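Local structure of aldose-aldose oxidoreductase (Caulobacter crescentus, 5A04) at residues Phe135-Ile140 and Ala286-Asn291; Val205-Ser210 and Tyr328-Glu333; Lys256-Ile261 and Ala271-Leu276. The protein probably oxidises one aldose while reducing another, with NADP(H) as hydride carrier and a glucose site close by. All coordinates share one frame; numbering follows the deposited sequence.

Interaction 1: Phe135-Ile140 and Ala286-Asn291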
loop_
_atom_site.group_PDB
_atom_site.type_symbol
_atom_site.label_atom_id
_atom_site.label_comp_id
_atom_site.label_asym_id
_atom_site.label_seq_id
_atom_site.Cartn_x
_atom_site.Cartn_y
_atom_site.Cartn_z
ATOM N N PHE A 135 -10.305 -11.645 17.052
ATOM C CA PHE A 135 -10.865 -12.960 17.358
ATOM C C PHE A 135 -11.059 -13.802 16.108
ATOM O O PHE A 135 -11.658 -14.876 16.159
ATOM C CB PHE A 135 -12.197 -12.793 18.101
ATOM C CG PHE A 135 -12.054 -11.963 19.334
ATOM C CD1 PHE A 135 -11.578 -12.534 20.499
ATOM C CD2 PHE A 135 -12.301 -10.592 19.305
ATOM C CE1 PHE A 135 -11.392 -11.762 21.645
ATOM C CE2 PHE A 135 -12.109 -9.812 20.443
ATOM C CZ PHE A 135 -11.648 -10.395 21.610
ATOM N N GLN A 136 -10.543 -13.303 14.991
ATOM C CA GLN A 136 -10.773 -13.911 13.680
ATOM C C GLN A 136 -9.561 -14.772 13.325
ATOM O O GLN A 136 -8.421 -14.363 13.538
ATOM C CB GLN A 136 -11.037 -12.817 12.641
ATOM C CG GLN A 136 -11.646 -13.282 11.333
ATOM C CD GLN A 136 -10.644 -13.988 10.449
ATOM O OE1 GLN A 136 -9.466 -13.637 10.435
ATOM N NE2 GLN A 136 -11.109 -14.992 9.695
ATOM N N ALA A 137 -9.815 -15.984 12.819
ATOM C CA ALA A 137 -8.781 -17.024 12.732
ATOM C C ALA A 137 -7.539 -16.612 11.941
ATOM O O ALA A 137 -6.404 -16.848 12.378
ATOM C CB ALA A 137 -9.377 -18.299 12.113
ATOM N N HIS A 138 -7.751 -16.000 10.785
ATOM C CA HIS A 138 -6.617 -15.619 9.935
ATOM C C HIS A 138 -5.813 -14.490 10.562
ATOM O O HIS A 138 -4.583 -14.494 10.506
ATOM C CB HIS A 138 -7.091 -15.216 8.537
ATOM C CG HIS A 138 -7.853 -16.296 7.822
ATOM N ND1 HIS A 138 -9.101 -16.716 8.227
ATOM C CD2 HIS A 138 -7.546 -17.031 6.723
ATOM C CE1 HIS A 138 -9.528 -17.670 7.417
ATOM N NE2 HIS A 138 -8.604 -17.881 6.495
ATOM N N ASN A 139 -6.499 -13.521 11.154
ATOM C CA ASN A 139 -5.799 -12.425 11.832
ATOM C C ASN A 139 -4.955 -12.937 12.993
ATOM O O ASN A 139 -3.802 -12.540 13.167
ATOM C CB ASN A 139 -6.803 -11.370 12.317
ATOM C CG ASN A 139 -7.277 -10.477 11.199
ATOM O OD1 ASN A 139 -6.715 -9.401 10.977
ATOM N ND2 ASN A 139 -8.296 -10.919 10.464
ATOM N N ILE A 140 -5.524 -13.835 13.786
ATOM C CA ILE A 140 -4.792 -14.434 14.891
ATOM C C ILE A 140 -3.539 -15.158 14.383
ATOM O O ILE A 140 -2.459 -15.012 14.954
ATOM C CB ILE A 140 -5.698 -15.390 15.679
ATOM C CG1 ILE A 140 -6.756 -14.573 16.432
ATOM C CG2 ILE A 140 -4.891 -16.221 16.658
ATOM C CD1 ILE A 140 -7.831 -15.413 17.072
ATOM N N ALA A 286 -4.820 -21.947 11.997
ATOM C CA ALA A 286 -5.299 -22.868 13.017
ATOM C C ALA A 286 -6.772 -22.574 13.286
ATOM O O ALA A 286 -7.161 -21.409 13.406
ATOM C CB ALA A 286 -4.484 -22.737 14.281
ATOM N N PRO A 287 -7.596 -23.624 13.354
ATOM C CA PRO A 287 -9.035 -23.483 13.626
ATOM C C PRO A 287 -9.324 -22.760 14.932
ATOM O O PRO A 287 -8.629 -22.994 15.917
ATOM C CB PRO A 287 -9.519 -24.934 13.699
ATOM C CG PRO A 287 -8.526 -25.701 12.885
ATOM C CD PRO A 287 -7.212 -25.028 13.107
ATOM N N GLN A 288 -10.337 -21.891 14.941
ATOM C CA GLN A 288 -10.788 -21.256 16.183
ATOM C C GLN A 288 -12.052 -21.953 16.678
ATOM O O GLN A 288 -12.779 -22.546 15.880
ATOM C CB GLN A 288 -11.052 -19.756 15.981
ATOM C CG GLN A 288 -9.790 -18.918 15.739
ATOM C CD GLN A 288 -8.848 -18.886 16.940
ATOM O OE1 GLN A 288 -9.267 -18.634 18.076
ATOM N NE2 GLN A 288 -7.565 -19.117 16.687
ATOM N N PRO A 289 -12.320 -21.882 17.996
ATOM C CA PRO A 289 -13.491 -22.582 18.546
ATOM C C PRO A 289 -14.825 -22.048 18.030
ATOM O O PRO A 289 -15.802 -22.794 17.973
ATOM C CB PRO A 289 -13.366 -22.365 20.067
ATOM C CG PRO A 289 -12.309 -21.362 20.267
ATOM C CD PRO A 289 -11.433 -21.357 19.046
ATOM N N LYS A 290 -14.876 -20.776 17.655
ATOM C CA LYS A 290 -16.122 -20.214 17.159
ATOM C C LYS A 290 -15.825 -18.961 16.357
ATOM O O LYS A 290 -14.693 -18.463 16.364
ATOM C CB LYS A 290 -17.087 -19.919 18.311
ATOM C CG LYS A 290 -16.644 -18.819 19.238
ATOM C CD LYS A 290 -17.606 -18.661 20.422
ATOM C CE LYS A 290 -17.428 -19.754 21.466
ATOM N NZ LYS A 290 -16.618 -19.294 22.645
ATOM N N ASN A 291 -16.845 -18.479 15.658
ATOM C CA ASN A 291 -16.700 -17.352 14.745
ATOM C C ASN A 291 -16.312 -16.077 15.491
ATOM O O ASN A 291 -16.511 -15.972 16.707
ATOM C CB ASN A 291 -18.000 -17.138 13.969
ATOM C CG ASN A 291 -19.129 -16.635 14.861
ATOM O OD1 ASN A 291 -19.217 -15.443 15.140
ATOM N ND2 ASN A 291 -19.994 -17.548 15.320
HETATM O O HOH W 1 -11.276 -16.581 18.467
HETATM O O HOH W 2 -12.790 -17.060 14.960
HETATM O O HOH W 3 -6.102 -19.109 14.201
#
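Ala-137, in the first turn of helix 137-147, and Gln-288, in the irregular chain that precedes helix 292-306, bring their CA atoms to 5.8 Å, and no direct hydrogen bond joins their two segments. Gln-288 carries most of the contact. With CG beside its own backbone N (chi1 -69°) and a second bend at chi2 (-65°), it sets CG against Ala-137, 3.7 Å from Ala-137 CB, and turns its amide to the methyl end of Ile-140. Ile-140 comes from the opposite direction, with CD1 3.6 Å from Gln-288 CD and almost equally close to OE1 and NE2.

Both polar ends of this amide are served by water. One water donates to Gln-288 OE1 and to Phe-135 O, each at 2.9 Å; another accepts from Gln-288 NE2 and donates to Ala-137 O and Ala-286 O. Replacing Gln-288 by an alanine would probably deprive both waters of a partner and uncover the Ile-140 methyl. A third water links Phe-135 O to Lys-290 O.

Gln-136 is the N-cap of the helix: its OE1 accepts from Asn-139 N at 3.1 Å and, from the other face of its plane, from Asn-139 ND2, while NE2 donates to His-138 ND1.

The loop is also tied to the helix by Ala-286 N, which donates to Glu-141. Phe-135 packs on Ala-295, Gln-296 and His-299 of helix 292-306, to which Lys-290 is bound through Asp-298, and Asn-139 reaches Tyr-250 on strand 247-254.

Interaction 2: Val205-Ser210 and Tyr328-Glu333; sequences VNAVES and YRAARE
Glu-209 N makes the shortest polar link to the helix, donating to a water at 2.9 Å that in turn donates to Ala-331 O at 3.2 Å. A second water repeats the pattern two residues back: it accepts from Ala-207 N at 3.0 Å and lies beside Ala-330 O, one of several acceptors within its reach. Both N-H groups lie on the side of strand 204-210 away from strand 224-230, beyond the point where Val-205 still pairs with Val-337, so water serves this margin of the strand.

Between the waters the packing is almost all alanine. Helix and strand axes approach to 6.2 Å and cross at -63°, a short separation that the small side chains allow. Ala-330 CB lies against the strand backbone, 3.6 Å from Val-205 O, and Ala-207 CB meets Ala-331 CB at 3.9 Å. Ala-331 CA also makes a CA-H...O contact to Ala-207 O, 3.6 Å away. Glu-209 meets the helix chiefly through its CB: with CG anti to the backbone N (chi1 -172°), the chain leads on to Thr-211 and Arg-213, which bind the carboxylate.

On the exposed flank of the helix, Arg-329 NH1 and Glu-333 OE2 form an i to i+4 salt bridge of 3.2 Å. The strand face carrying Asn-206 and Val-208 points away from the helix and packs on the same residues of the second subunit, consistent with the sheet-mediated dimers of this oxidoreductase family. The helix layer and the dimer thus use alternate residues of one strand, and with methyl packing, a CA-H...O contact and water-bridged backbone joining strand to helix, the fit rests on close steric match and not on charge.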
loop_
_atom_site.group_PDB
_atom_site.type_symbol
_atom_site.label_atom_id
_atom_site.label_comp_id
_atom_site.label_asym_id
_atom_site.label_seq_id
_atom_site.Cartn_x
_atom_site.Cartn_y
_atom_site.Cartn_z
ATOM N N VAL A 205 3.571 10.325 11.953
ATOM C CA VAL A 205 2.431 10.143 11.067
ATOM C C VAL A 205 2.474 11.143 9.916
ATOM O O VAL A 205 2.644 12.343 10.153
ATOM C CB VAL A 205 1.105 10.346 11.834
ATOM C CG1 VAL A 205 -0.084 10.212 10.889
ATOM C CG2 VAL A 205 1.004 9.372 13.005
ATOM N N ASN A 206 2.328 10.648 8.687
ATOM C CA ASN A 206 2.042 11.473 7.501
ATOM C C ASN A 206 0.654 11.155 6.998
ATOM O O ASN A 206 0.175 10.039 7.195
ATOM C CB ASN A 206 3.013 11.196 6.337
ATOM C CG ASN A 206 4.329 11.912 6.461
ATOM O OD1 ASN A 206 4.439 12.949 7.121
ATOM N ND2 ASN A 206 5.348 11.371 5.792
ATOM N N ALA A 207 0.036 12.088 6.287
ATOM C CA ALA A 207 -1.236 11.793 5.637
ATOM C C ALA A 207 -1.503 12.715 4.459
ATOM O O ALA A 207 -1.055 13.861 4.433
ATOM C CB ALA A 207 -2.390 11.884 6.646
ATOM N N VAL A 208 -2.250 12.188 3.493
ATOM C CA VAL A 208 -2.755 12.954 2.360
ATOM C C VAL A 208 -4.260 12.708 2.254
ATOM O O VAL A 208 -4.706 11.555 2.308
ATOM C CB VAL A 208 -2.049 12.557 1.031
ATOM C CG1 VAL A 208 -0.586 12.956 1.064
ATOM C CG2 VAL A 208 -2.157 11.087 0.783
ATOM N N GLU A 209 -5.042 13.778 2.127
ATOM C CA GLU A 209 -6.480 13.652 1.929
ATOM C C GLU A 209 -6.860 13.974 0.495
ATOM O O GLU A 209 -6.266 14.849 -0.135
ATOM C CB GLU A 209 -7.252 14.569 2.891
ATOM C CG GLU A 209 -8.758 14.320 2.857
ATOM C CD GLU A 209 -9.589 15.559 3.128
ATOM O OE1 GLU A 209 -9.219 16.350 4.041
ATOM O OE2 GLU A 209 -10.620 15.725 2.425
ATOM N N SER A 210 -7.838 13.247 -0.033
ATOM C CA SER A 210 -8.364 13.566 -1.352
ATOM C C SER A 210 -9.865 13.358 -1.369
ATOM O O SER A 210 -10.354 12.226 -1.305
ATOM C CB SER A 210 -7.690 12.718 -2.425
ATOM O OG SER A 210 -8.117 13.119 -3.721
ATOM N N TYR A 328 -5.495 13.242 10.927
ATOM C CA TYR A 328 -6.246 14.378 10.429
ATOM C C TYR A 328 -5.374 15.644 10.467
ATOM O O TYR A 328 -5.395 16.452 9.534
ATOM C CB TYR A 328 -7.524 14.561 11.244
ATOM C CG TYR A 328 -8.664 13.629 10.871
ATOM C CD1 TYR A 328 -9.005 13.403 9.542
ATOM C CD2 TYR A 328 -9.432 13.028 11.857
ATOM C CE1 TYR A 328 -10.077 12.566 9.206
ATOM C CE2 TYR A 328 -10.487 12.197 11.540
ATOM C CZ TYR A 328 -10.815 11.975 10.215
ATOM O OH TYR A 328 -11.886 11.163 9.918
ATOM N N ARG A 329 -4.580 15.788 11.521
ATOM C CA ARG A 329 -3.729 16.970 11.654
ATOM C C ARG A 329 -2.617 16.963 10.607
ATOM O O ARG A 329 -2.309 18.001 10.016
ATOM C CB ARG A 329 -3.128 17.061 13.053
ATOM C CG ARG A 329 -2.208 18.267 13.247
ATOM C CD ARG A 329 -1.869 18.451 14.721
ATOM N NE ARG A 329 -3.088 18.489 15.537
ATOM C CZ ARG A 329 -3.770 19.594 15.846
ATOM N NH1 ARG A 329 -3.355 20.780 15.421
ATOM N NH2 ARG A 329 -4.869 19.515 16.591
ATOM N N ALA A 330 -2.041 15.788 10.358
ATOM C CA ALA A 330 -0.957 15.675 9.384
ATOM C C ALA A 330 -1.422 16.050 7.991
ATOM O O ALA A 330 -0.679 16.685 7.246
ATOM C CB ALA A 330 -0.371 14.250 9.384
ATOM N N ALA A 331 -2.646 15.661 7.642
ATOM C CA ALA A 331 -3.202 16.005 6.328
ATOM C C ALA A 331 -3.563 17.487 6.254
ATOM O O ALA A 331 -3.376 18.136 5.223
ATOM C CB ALA A 331 -4.427 15.147 6.025
ATOM N N ARG A 332 -4.095 18.008 7.350
ATOM C CA ARG A 332 -4.503 19.407 7.398
ATOM C C ARG A 332 -3.292 20.337 7.318
ATOM O O ARG A 332 -3.320 21.378 6.624
ATOM C CB ARG A 332 -5.312 19.664 8.689
ATOM C CG ARG A 332 -5.751 21.094 8.884
ATOM C CD ARG A 332 -6.773 21.200 10.024
ATOM N NE ARG A 332 -6.277 20.701 11.317
ATOM C CZ ARG A 332 -6.754 19.623 11.947
ATOM N NH1 ARG A 332 -7.732 18.895 11.410
ATOM N NH2 ARG A 332 -6.253 19.262 13.125
ATOM N N GLU A 333 -2.228 19.966 8.024
ATOM C CA GLU A 333 -1.038 20.821 8.126
ATOM C C GLU A 333 0.053 20.512 7.099
ATOM O O GLU A 333 1.006 21.281 6.947
ATOM C CB GLU A 333 -0.456 20.728 9.547
ATOM C CG GLU A 333 -1.425 21.287 10.606
ATOM C CD GLU A 333 -0.844 21.413 12.004
ATOM O OE1 GLU A 333 0.360 21.177 12.199
ATOM O OE2 GLU A 333 -1.615 21.759 12.919
HETATM O O HOH W 4 1.353 14.748 6.161
HETATM O O HOH W 5 -3.977 16.473 2.526
#

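Interaction 3: Lys256-Ile261 and Ala271-Leu276; sequences KGWVEI and AMRAQL
Glu-260 OE2 accepts from both Arg-273 NE and Arg-273 NH2, each at 2.8 Å, in a side-on salt bridge. The oxygen lies in the guanidinium plane, but both nitrogens approach from one face of the carboxylate, 32° out of plane. Glu-260 OE1 pairs with Arg-251, while Arg-273 NH2 has a second partner in Asp-262 of the second subunit.

Strands 257-261 and 272-275 form an antiparallel beta hairpin near one margin of the mixed sheet, and in each hydrogen-bonded pair both N-H groups donate across: Trp-258 N to Gln-275 O and Gln-275 N to Trp-258 O at 2.9 Å, Glu-260 N to Arg-273 O at 2.9 Å, Arg-273 N to Glu-260 O at 3.0 Å.

On the sheet face that carries Glu-260 and Arg-273, the Trp-258 ring receives Gln-275 CB 3.7 Å from the centroid of its five-membered ring, a CH-pi contact. Trp-258 CG sits between the backbone N and the carbonyl carbon (chi1 53°), which swings the ring over the neighbouring strand, where CH2 lies 3.7 Å from Arg-273 CZ, over the guanidinium face. Gln-275 NE2 donates to Gly-278 O. On the other face, Met-272 CE packs 3.7 Å from Val-259 CG2 and touches Ile-261 CG1.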
loop_
_atom_site.group_PDB
_atom_site.type_symbol
_atom_site.label_atom_id
_atom_site.label_comp_id
_atom_site.label_asym_id
_atom_site.label_seq_id
_atom_site.Cartn_x
_atom_site.Cartn_y
_atom_site.Cartn_z
ATOM N N LYS A 256 12.693 -12.049 6.373
ATOM C CA LYS A 256 12.553 -13.488 6.126
ATOM C C LYS A 256 11.331 -13.866 5.287
ATOM O O LYS A 256 11.199 -15.013 4.852
ATOM C CB LYS A 256 12.515 -14.237 7.461
ATOM C CG LYS A 256 13.825 -14.137 8.231
ATOM C CD LYS A 256 13.688 -14.593 9.682
ATOM C CE LYS A 256 13.321 -16.049 9.789
ATOM N NZ LYS A 256 13.246 -16.474 11.219
ATOM N N GLY A 257 10.423 -12.919 5.071
ATOM C CA GLY A 257 9.243 -13.200 4.279
ATOM C C GLY A 257 8.047 -12.347 4.653
ATOM O O GLY A 257 8.185 -11.330 5.331
ATOM N N TRP A 258 6.867 -12.754 4.203
ATOM C CA TRP A 258 5.693 -11.922 4.416
ATOM C C TRP A 258 4.419 -12.757 4.499
ATOM O O TRP A 258 4.389 -13.925 4.090
ATOM C CB TRP A 258 5.578 -10.852 3.303
ATOM C CG TRP A 258 5.627 -11.350 1.861
ATOM C CD1 TRP A 258 6.691 -11.273 1.002
ATOM C CD2 TRP A 258 4.552 -11.941 1.106
ATOM N NE1 TRP A 258 6.356 -11.803 -0.223
ATOM C CE2 TRP A 258 5.048 -12.214 -0.187
ATOM C CE3 TRP A 258 3.224 -12.271 1.403
ATOM C CZ2 TRP A 258 4.267 -12.812 -1.178
ATOM C CZ3 TRP A 258 2.450 -12.861 0.420
ATOM C CH2 TRP A 258 2.974 -13.130 -0.855
ATOM N N VAL A 259 3.377 -12.167 5.071
ATOM C CA VAL A 259 2.075 -12.819 5.099
ATOM C C VAL A 259 1.004 -11.774 4.813
ATOM O O VAL A 259 1.104 -10.621 5.245
ATOM C CB VAL A 259 1.807 -13.544 6.459
ATOM C CG1 VAL A 259 1.998 -12.628 7.632
ATOM C CG2 VAL A 259 0.415 -14.159 6.484
ATOM N N GLU A 260 -0.005 -12.166 4.049
ATOM C CA GLU A 260 -1.081 -11.240 3.728
ATOM C C GLU A 260 -2.428 -11.922 3.861
ATOM O O GLU A 260 -2.523 -13.150 3.766
ATOM C CB GLU A 260 -0.917 -10.691 2.311
ATOM C CG GLU A 260 -1.159 -11.729 1.206
ATOM C CD GLU A 260 -0.903 -11.169 -0.190
ATOM O OE1 GLU A 260 -0.451 -10.001 -0.315
ATOM O OE2 GLU A 260 -1.148 -11.909 -1.169
ATOM N N ILE A 261 -3.460 -11.116 4.084
ATOM C CA ILE A 261 -4.841 -11.590 4.104
ATOM C C ILE A 261 -5.650 -10.661 3.223
ATOM O O ILE A 261 -5.537 -9.433 3.336
ATOM C CB ILE A 261 -5.453 -11.612 5.531
ATOM C CG1 ILE A 261 -4.423 -12.054 6.565
ATOM C CG2 ILE A 261 -6.697 -12.524 5.577
ATOM C CD1 ILE A 261 -4.963 -12.046 8.001
ATOM N N ALA A 271 -8.885 -14.956 3.202
ATOM C CA ALA A 271 -7.936 -15.840 2.526
ATOM C C ALA A 271 -6.529 -15.343 2.811
ATOM O O ALA A 271 -6.237 -14.174 2.590
ATOM C CB ALA A 271 -8.201 -15.884 1.019
ATOM N N MET A 272 -5.665 -16.230 3.294
ATOM C CA MET A 272 -4.290 -15.859 3.638
ATOM C C MET A 272 -3.273 -16.502 2.693
ATOM O O MET A 272 -3.413 -17.660 2.307
ATOM C CB MET A 272 -3.988 -16.243 5.092
ATOM C CG MET A 272 -2.498 -16.248 5.462
ATOM S SD MET A 272 -2.222 -16.665 7.212
ATOM C CE MET A 272 -2.798 -15.187 8.008
ATOM N N ARG A 273 -2.264 -15.731 2.300
ATOM C CA ARG A 273 -1.159 -16.247 1.496
ATOM C C ARG A 273 0.135 -15.857 2.199
ATOM O O ARG A 273 0.222 -14.770 2.775
ATOM C CB ARG A 273 -1.230 -15.673 0.075
ATOM C CG ARG A 273 -0.175 -16.165 -0.896
ATOM C CD ARG A 273 -0.523 -15.705 -2.313
ATOM N NE ARG A 273 -0.395 -14.256 -2.481
ATOM C CZ ARG A 273 0.335 -13.680 -3.431
ATOM N NH1 ARG A 273 1.007 -14.428 -4.300
ATOM N NH2 ARG A 273 0.400 -12.356 -3.514
ATOM N N ALA A 274 1.138 -16.726 2.191
ATOM C CA ALA A 274 2.388 -16.369 2.859
ATOM C C ALA A 274 3.591 -16.809 2.047
ATOM O O ALA A 274 3.527 -17.769 1.277
ATOM C CB ALA A 274 2.446 -16.972 4.247
ATOM N N GLN A 275 4.690 -16.098 2.235
ATOM C CA GLN A 275 5.943 -16.418 1.569
ATOM C C GLN A 275 6.999 -16.477 2.670
ATOM O O GLN A 275 7.391 -15.438 3.205
ATOM C CB GLN A 275 6.255 -15.363 0.500
ATOM C CG GLN A 275 7.403 -15.690 -0.441
ATOM C CD GLN A 275 8.719 -15.173 0.070
ATOM O OE1 GLN A 275 8.932 -13.958 0.168
ATOM N NE2 GLN A 275 9.609 -16.087 0.426
ATOM N N LEU A 276 7.431 -17.685 3.045
ATOM C CA LEU A 276 8.235 -17.853 4.259
ATOM C C LEU A 276 9.479 -18.728 4.092
ATOM O O LEU A 276 9.730 -19.619 4.908
ATOM C CB LEU A 276 7.379 -18.446 5.377
ATOM C CG LEU A 276 6.178 -17.618 5.841
ATOM C CD1 LEU A 276 5.294 -18.424 6.775
ATOM C CD2 LEU A 276 6.693 -16.389 6.537
#

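In the fold
Interactions 1 and 3 are neighbours, their centres about 17 Å apart: His-138, on the helix capped in interaction 1, packs on Met-272 and Ile-261, so helix 137-147 covers the apolar face of the hairpin. Interaction 2 lies towards the other end of the same mixed sheet, its centre about 30 Å from that of interaction 3. It is the buried one, apolar packing with two bridging waters, whereas interaction 1 is a surface contact in which waters make every hydrogen bond between the segments. Interaction 3 is partly buried and relies on direct backbone bonds and paired charges. Interactions 2 and 3 both reach the second subunit; interaction 1 does not.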